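Local coordinates for putative transcriptional regulator protein (Vibrio parahaemolyticus, PDB 3ER6) that is of unknown function but probably acts as a sequence-specific DNA-binding transcription factor, here represented by its DJ-1/PfpI-like domain without the AraC-type helix-turn-helix region, at residues G117-A122 against E144-I149; Q129-M134 against M150-Q155. The protein carries 1 engineered substitution. All coordinates share one frame; numbering follows the deposited sequence.

Contact 1: residues G117-A122 against E144-I149; sequences GIFVVA and ELFPEI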
loop_
_atom_site.group_PDB
_atom_site.type_symbol
_atom_site.label_atom_id
_atom_site.label_comp_id
_atom_site.label_asym_id
_atom_site.label_seq_id
_atom_site.Cartn_x
_atom_site.Cartn_y
_atom_site.Cartn_z
ATOM N N GLY A 117 -3.948 -12.565 5.652
ATOM C CA GLY A 117 -3.257 -13.679 4.926
ATOM C C GLY A 117 -2.607 -14.630 5.929
ATOM O O GLY A 117 -2.419 -15.848 5.635
ATOM N N ILE A 118 -2.263 -14.119 7.110
ATOM C CA ILE A 118 -1.714 -15.008 8.162
ATOM C C ILE A 118 -2.711 -16.142 8.567
ATOM O O ILE A 118 -2.289 -17.286 8.820
ATOM C CB ILE A 118 -1.143 -14.225 9.398
ATOM C CG1 ILE A 118 0.055 -13.380 8.960
ATOM C CG2 ILE A 118 -0.737 -15.238 10.563
ATOM C CD1 ILE A 118 0.367 -12.229 9.863
ATOM N N PHE A 119 -4.007 -15.844 8.549
ATOM C CA PHE A 119 -5.030 -16.829 8.878
ATOM C C PHE A 119 -4.984 -17.960 7.826
ATOM O O PHE A 119 -5.276 -19.126 8.154
ATOM C CB PHE A 119 -6.443 -16.207 8.887
ATOM C CG PHE A 119 -6.757 -15.405 10.124
ATOM C CD1 PHE A 119 -6.093 -14.201 10.393
ATOM C CD2 PHE A 119 -7.740 -15.854 11.028
ATOM C CE1 PHE A 119 -6.400 -13.464 11.534
ATOM C CE2 PHE A 119 -8.024 -15.120 12.176
ATOM C CZ PHE A 119 -7.365 -13.924 12.415
ATOM N N VAL A 120 -4.686 -17.621 6.566
ATOM C CA VAL A 120 -4.565 -18.625 5.501
ATOM C C VAL A 120 -3.392 -19.595 5.759
ATOM O O VAL A 120 -3.543 -20.845 5.704
ATOM C CB VAL A 120 -4.391 -17.966 4.098
ATOM C CG1 VAL A 120 -4.303 -19.044 3.008
ATOM C CG2 VAL A 120 -5.559 -16.984 3.802
ATOM N N VAL A 121 -2.220 -19.045 6.070
ATOM C CA VAL A 121 -1.082 -19.951 6.356
ATOM C C VAL A 121 -1.347 -20.759 7.685
ATOM O O VAL A 121 -0.957 -21.923 7.774
ATOM C CB VAL A 121 0.298 -19.219 6.401
ATOM C CG1 VAL A 121 0.579 -18.558 5.072
ATOM C CG2 VAL A 121 0.318 -18.212 7.501
ATOM N N ALA A 122 -2.019 -20.156 8.672
ATOM C CA ALA A 122 -2.402 -20.915 9.899
ATOM C C ALA A 122 -3.259 -22.106 9.535
ATOM O O ALA A 122 -2.907 -23.244 9.870
ATOM C CB ALA A 122 -3.109 -20.020 10.949
ATOM N N GLU A 144 -9.353 -17.554 18.842
ATOM C CA GLU A 144 -10.527 -18.430 18.789
ATOM C C GLU A 144 -10.359 -19.544 17.764
ATOM O O GLU A 144 -10.632 -20.714 18.044
ATOM C CB GLU A 144 -11.778 -17.614 18.484
ATOM C CG GLU A 144 -12.034 -16.503 19.500
ATOM C CD GLU A 144 -12.180 -17.028 20.949
ATOM O OE1 GLU A 144 -13.344 -17.156 21.402
ATOM O OE2 GLU A 144 -11.158 -17.298 21.647
ATOM N N LEU A 145 -9.828 -19.211 16.584
ATOM C CA LEU A 145 -9.681 -20.220 15.516
ATOM C C LEU A 145 -8.492 -21.161 15.654
ATOM O O LEU A 145 -8.553 -22.328 15.217
ATOM C CB LEU A 145 -9.709 -19.521 14.115
ATOM C CG LEU A 145 -10.922 -18.607 13.911
ATOM C CD1 LEU A 145 -10.855 -17.803 12.566
ATOM C CD2 LEU A 145 -12.156 -19.457 13.948
ATOM N N PHE A 146 -7.374 -20.629 16.161
ATOM C CA PHE A 146 -6.125 -21.360 16.226
ATOM C C PHE A 146 -5.589 -21.284 17.653
ATOM O O PHE A 146 -4.494 -20.742 17.885
ATOM C CB PHE A 146 -5.100 -20.771 15.224
ATOM C CG PHE A 146 -5.640 -20.688 13.805
ATOM C CD1 PHE A 146 -5.792 -21.843 13.027
ATOM C CD2 PHE A 146 -6.070 -19.452 13.284
ATOM C CE1 PHE A 146 -6.352 -21.774 11.736
ATOM C CE2 PHE A 146 -6.637 -19.358 12.003
ATOM C CZ PHE A 146 -6.788 -20.528 11.228
ATOM N N PRO A 147 -6.340 -21.837 18.629
ATOM C CA PRO A 147 -5.828 -21.660 19.985
ATOM C C PRO A 147 -4.550 -22.442 20.175
ATOM O O PRO A 147 -3.806 -22.152 21.108
ATOM C CB PRO A 147 -6.966 -22.192 20.888
ATOM C CG PRO A 147 -7.682 -23.184 19.994
ATOM C CD PRO A 147 -7.642 -22.482 18.600
ATOM N N GLU A 148 -4.259 -23.373 19.256
ATOM C CA GLU A 148 -2.999 -24.152 19.325
ATOM C C GLU A 148 -1.782 -23.388 18.790
ATOM O O GLU A 148 -0.651 -23.856 18.887
ATOM C CB GLU A 148 -3.144 -25.479 18.567
ATOM C CG GLU A 148 -3.225 -25.409 17.000
ATOM C CD GLU A 148 -4.570 -24.935 16.432
ATOM O OE1 GLU A 148 -5.487 -24.560 17.221
ATOM O OE2 GLU A 148 -4.703 -24.929 15.177
ATOM N N ILE A 149 -2.030 -22.221 18.208
ATOM C CA ILE A 149 -0.931 -21.388 17.722
ATOM C C ILE A 149 -0.646 -20.274 18.748
ATOM O O ILE A 149 -1.527 -19.491 19.096
ATOM C CB ILE A 149 -1.211 -20.814 16.325
ATOM C CG1 ILE A 149 -1.476 -21.960 15.334
ATOM C CG2 ILE A 149 -0.017 -19.885 15.875
ATOM C CD1 ILE A 149 -1.899 -21.514 13.919
#

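Contact 2: residues Q129-M134 against M150-Q155; sequences QNKAVM and MLMTEQ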
loop_
_atom_site.group_PDB
_atom_site.type_symbol
_atom_site.label_atom_id
_atom_site.label_comp_id
_atom_site.label_asym_id
_atom_site.label_seq_id
_atom_site.Cartn_x
_atom_site.Cartn_y
_atom_site.Cartn_z
ATOM N N GLN A 129 6.484 -24.520 13.699
ATOM C CA GLN A 129 6.591 -24.344 15.152
ATOM C C GLN A 129 5.299 -23.897 15.810
ATOM O O GLN A 129 5.241 -23.649 17.053
ATOM C CB GLN A 129 7.667 -23.316 15.458
ATOM C CG GLN A 129 9.066 -23.758 15.070
ATOM C CD GLN A 129 10.121 -23.011 15.899
ATOM O OE1 GLN A 129 9.785 -22.306 16.876
ATOM N NE2 GLN A 129 11.388 -23.145 15.515
ATOM N N ASN A 130 4.259 -23.740 15.003
ATOM C CA ASN A 130 3.008 -23.281 15.554
ATOM C C ASN A 130 3.136 -22.002 16.400
ATOM O O ASN A 130 2.463 -21.878 17.419
ATOM C CB ASN A 130 2.299 -24.374 16.382
ATOM C CG ASN A 130 1.421 -25.295 15.503
ATOM O OD1 ASN A 130 0.689 -26.154 16.011
ATOM N ND2 ASN A 130 1.528 -25.143 14.178
ATOM N N LYS A 131 3.915 -21.027 15.930
ATOM C CA LYS A 131 3.850 -19.681 16.515
ATOM C C LYS A 131 3.551 -18.618 15.453
ATOM O O LYS A 131 4.011 -18.727 14.325
ATOM C CB LYS A 131 5.161 -19.323 17.238
ATOM C CG LYS A 131 5.538 -20.361 18.288
ATOM C CD LYS A 131 6.902 -20.090 18.894
ATOM C CE LYS A 131 7.001 -20.808 20.258
ATOM N NZ LYS A 131 7.938 -20.111 21.198
ATOM N N ALA A 132 2.807 -17.580 15.805
ATOM C CA ALA A 132 2.442 -16.602 14.774
ATOM C C ALA A 132 2.391 -15.231 15.380
ATOM O O ALA A 132 2.604 -15.058 16.579
ATOM C CB ALA A 132 1.054 -16.933 14.176
ATOM N N VAL A 133 2.030 -14.277 14.540
ATOM C CA VAL A 133 1.804 -12.891 14.980
ATOM C C VAL A 133 0.452 -12.403 14.424
ATOM O O VAL A 133 0.035 -12.824 13.358
ATOM C CB VAL A 133 2.971 -11.979 14.470
ATOM C CG1 VAL A 133 4.301 -12.399 15.123
ATOM C CG2 VAL A 133 3.083 -12.017 12.901
ATOM N N MET A 134 -0.249 -11.519 15.128
ATOM C CA MET A 134 -1.405 -10.893 14.495
ATOM C C MET A 134 -1.553 -9.531 15.118
ATOM O O MET A 134 -1.124 -9.357 16.284
ATOM C CB MET A 134 -2.673 -11.744 14.669
ATOM C CG MET A 134 -3.970 -11.167 14.047
ATOM S SD MET A 134 -3.924 -10.581 12.281
ATOM C CE MET A 134 -3.235 -11.993 11.526
ATOM N N MET A 150 0.567 -20.225 19.260
ATOM C CA MET A 150 0.920 -19.183 20.202
ATOM C C MET A 150 1.174 -17.868 19.478
ATOM O O MET A 150 2.026 -17.812 18.602
ATOM C CB MET A 150 2.191 -19.582 20.944
ATOM C CG MET A 150 2.609 -18.662 22.139
ATOM S SD MET A 150 4.239 -19.203 22.799
ATOM C CE MET A 150 4.712 -17.724 23.694
ATOM N N LEU A 151 0.465 -16.809 19.855
ATOM C CA LEU A 151 0.738 -15.475 19.313
ATOM C C LEU A 151 1.908 -14.821 20.047
ATOM O O LEU A 151 1.921 -14.744 21.303
ATOM C CB LEU A 151 -0.492 -14.583 19.432
ATOM C CG LEU A 151 -1.654 -14.806 18.471
ATOM C CD1 LEU A 151 -2.766 -13.760 18.772
ATOM C CD2 LEU A 151 -1.150 -14.650 16.961
ATOM N N MET A 152 2.873 -14.331 19.286
ATOM C CA MET A 152 4.038 -13.704 19.846
ATOM C C MET A 152 3.679 -12.240 19.941
ATOM O O MET A 152 3.774 -11.486 18.973
ATOM C CB MET A 152 5.216 -13.952 18.941
ATOM C CG MET A 152 5.474 -15.441 18.759
ATOM S SD MET A 152 5.631 -16.391 20.324
ATOM C CE MET A 152 7.255 -15.854 20.741
ATOM N N THR A 153 3.219 -11.844 21.114
ATOM C CA THR A 153 2.499 -10.610 21.232
ATOM C C THR A 153 3.390 -9.349 21.189
ATOM O O THR A 153 2.881 -8.240 21.085
ATOM C CB THR A 153 1.615 -10.628 22.495
ATOM O OG1 THR A 153 0.678 -9.554 22.428
ATOM C CG2 THR A 153 2.454 -10.476 23.728
ATOM N N GLU A 154 4.700 -9.514 21.266
ATOM C CA GLU A 154 5.569 -8.363 21.158
ATOM C C GLU A 154 6.355 -8.320 19.839
ATOM O O GLU A 154 7.376 -7.648 19.766
ATOM C CB GLU A 154 6.548 -8.358 22.323
ATOM C CG GLU A 154 5.881 -8.254 23.695
ATOM C CD GLU A 154 6.870 -8.598 24.784
ATOM O OE1 GLU A 154 7.532 -9.666 24.652
ATOM O OE2 GLU A 154 7.016 -7.793 25.743
ATOM N N GLN A 155 5.905 -9.059 18.823
ATOM C CA GLN A 155 6.517 -8.995 17.515
ATOM C C GLN A 155 5.486 -8.599 16.454
ATOM O O GLN A 155 4.303 -8.924 16.593
ATOM C CB GLN A 155 7.037 -10.359 17.124
ATOM C CG GLN A 155 8.290 -10.745 17.789
ATOM C CD GLN A 155 8.489 -12.227 17.672
ATOM O OE1 GLN A 155 8.582 -12.909 18.687
ATOM N NE2 GLN A 155 8.471 -12.752 16.441
HETATM O O HOH W 1 1.357 -10.748 17.544
HETATM O O HOH W 2 1.844 -8.548 15.558
#

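Contact 1: residues G117-A122 against E144-I149
This is buried apolar packing inside the DJ-1/PfpI-like alpha/beta domain, between one face of helix 117-124 and the C-terminal end of helix 136-145 with the turn that follows it. Helix 117-124 comes directly after strand 110-114 of the central sheet, the place where DJ-1 relatives carry their nucleophile elbow. Ile118 and Val121 turn to the sheet, touching Ala113 and Leu165, while Ala122 points its CB at 144-149 and Phe119 swings the end of its ring to it. The Phe146 ring is the centre of the contact. Ala122 CB stands over the middle of one face in a CH-pi contact, 3.5 Å from the ring centroid and only 3° off the normal. On the opposite face lies CB of the preceding residue, Leu145, 3.6 Å above the plane and displaced toward the rim, so the ring is sandwiched between the two. Phe119 arrives at the ring's edge, in plane, with its CD2 3.8 Å from Phe146 CE2. Its own ring edge meets a methyl, Leu145 CD1, at 3.9 Å from Phe119 CE2. Phe142 fills in from helix 136-145, touching Ala122 and Ile149 and meeting Phe119 edge-to-face. Phe146 is the first residue to leave helical geometry and opens a type I beta turn, closed by a bond of 2.9 Å from Ile149 N to Phe146 O. That turn brings the chain back so that Ile149 also faces the helix. Its chi1 of -58° sets CG1 anti to the carbonyl carbon, and the extended chi2 of 175° carries the terminal methyl onwards. Ala122 CB is thus shared by an aromatic face and an aliphatic tip, with Ile149 CD1 only 3.5 Å from Ala122 CB.

Contact 2: residues Q129-M134 against M150-Q155
Three backbone hydrogen bonds join the two segments as a short parallel ladder. Ala132 uses both its polar backbone atoms: its N donates to Met150 O at 2.9 Å, and its O accepts from Met152 N at 2.8 Å, the donor lying nearly along the C=O axis (172°). The third bond, from Met150 N to Asn130 O, is longer at 3.1 Å and more bent at hydrogen (149°), though it lies in the carbonyl plane. CA-H...O contacts from Lys131 to Met150 O and from Leu151 to Ala132 O supplement them. Lys131 pairs with Met150 on one face of the ladder, Ala132 with Leu151 on the other. On the first face the extended chains of Lys131 and Met150 run side by side the same way, Lys131 CE 4.1 Å from Met150 SD. Met152, bent at chi2 and chi3, crosses Lys131 obliquely and brings its own sulfur to Lys131 CD. On the second face one methyl of Leu151 reaches across: Leu151 CD2 sits 3.7 Å from Met134 N and also touches Ala132 CB and Met134 CB. Past the bond between Ala132 and Met152, water links the segments. Water 1 bridges Met134 N and Met152 O, while water 2 binds Gln155 O at 2.7 Å and Met134 O only weakly. A type I beta turn from Met152 to Gln155 returns the chain, so that Val133 CG1 packs on Gln155 CB; the amide of Gln155 is bound through NE2 to Ala157 O. The pair is the strand-to-strand part of a beta-alpha-beta unit: Ala132 and Leu151 are covered by Phe142 of connecting helix 136-145, whereas Lys131, Val133 and Met152 touch Leu158 of strand 157-160.

From the N terminus, the chain passes through helix 117-124, strand 131-132, helix 136-145 and strand 150-151, so the four segments alternate and the two contacts cross rather than nest. Contact 1 closes a loop of 21 residues that contains the first strand of contact 2; contact 2 then closes one of 15 residues that contains helix 136-145. Segments 144-149 and 150-155 are consecutive, so one run of chain serves both. The contacts, with centres about 10 Å apart, also touch directly: Phe119 CE1 lies 3.5 Å from Met134 CE, and Ile149 CG2 is 3.6 Å from Ala132 CB. Together they tie the beta-alpha-beta unit to helix 117-124, beside the central sheet.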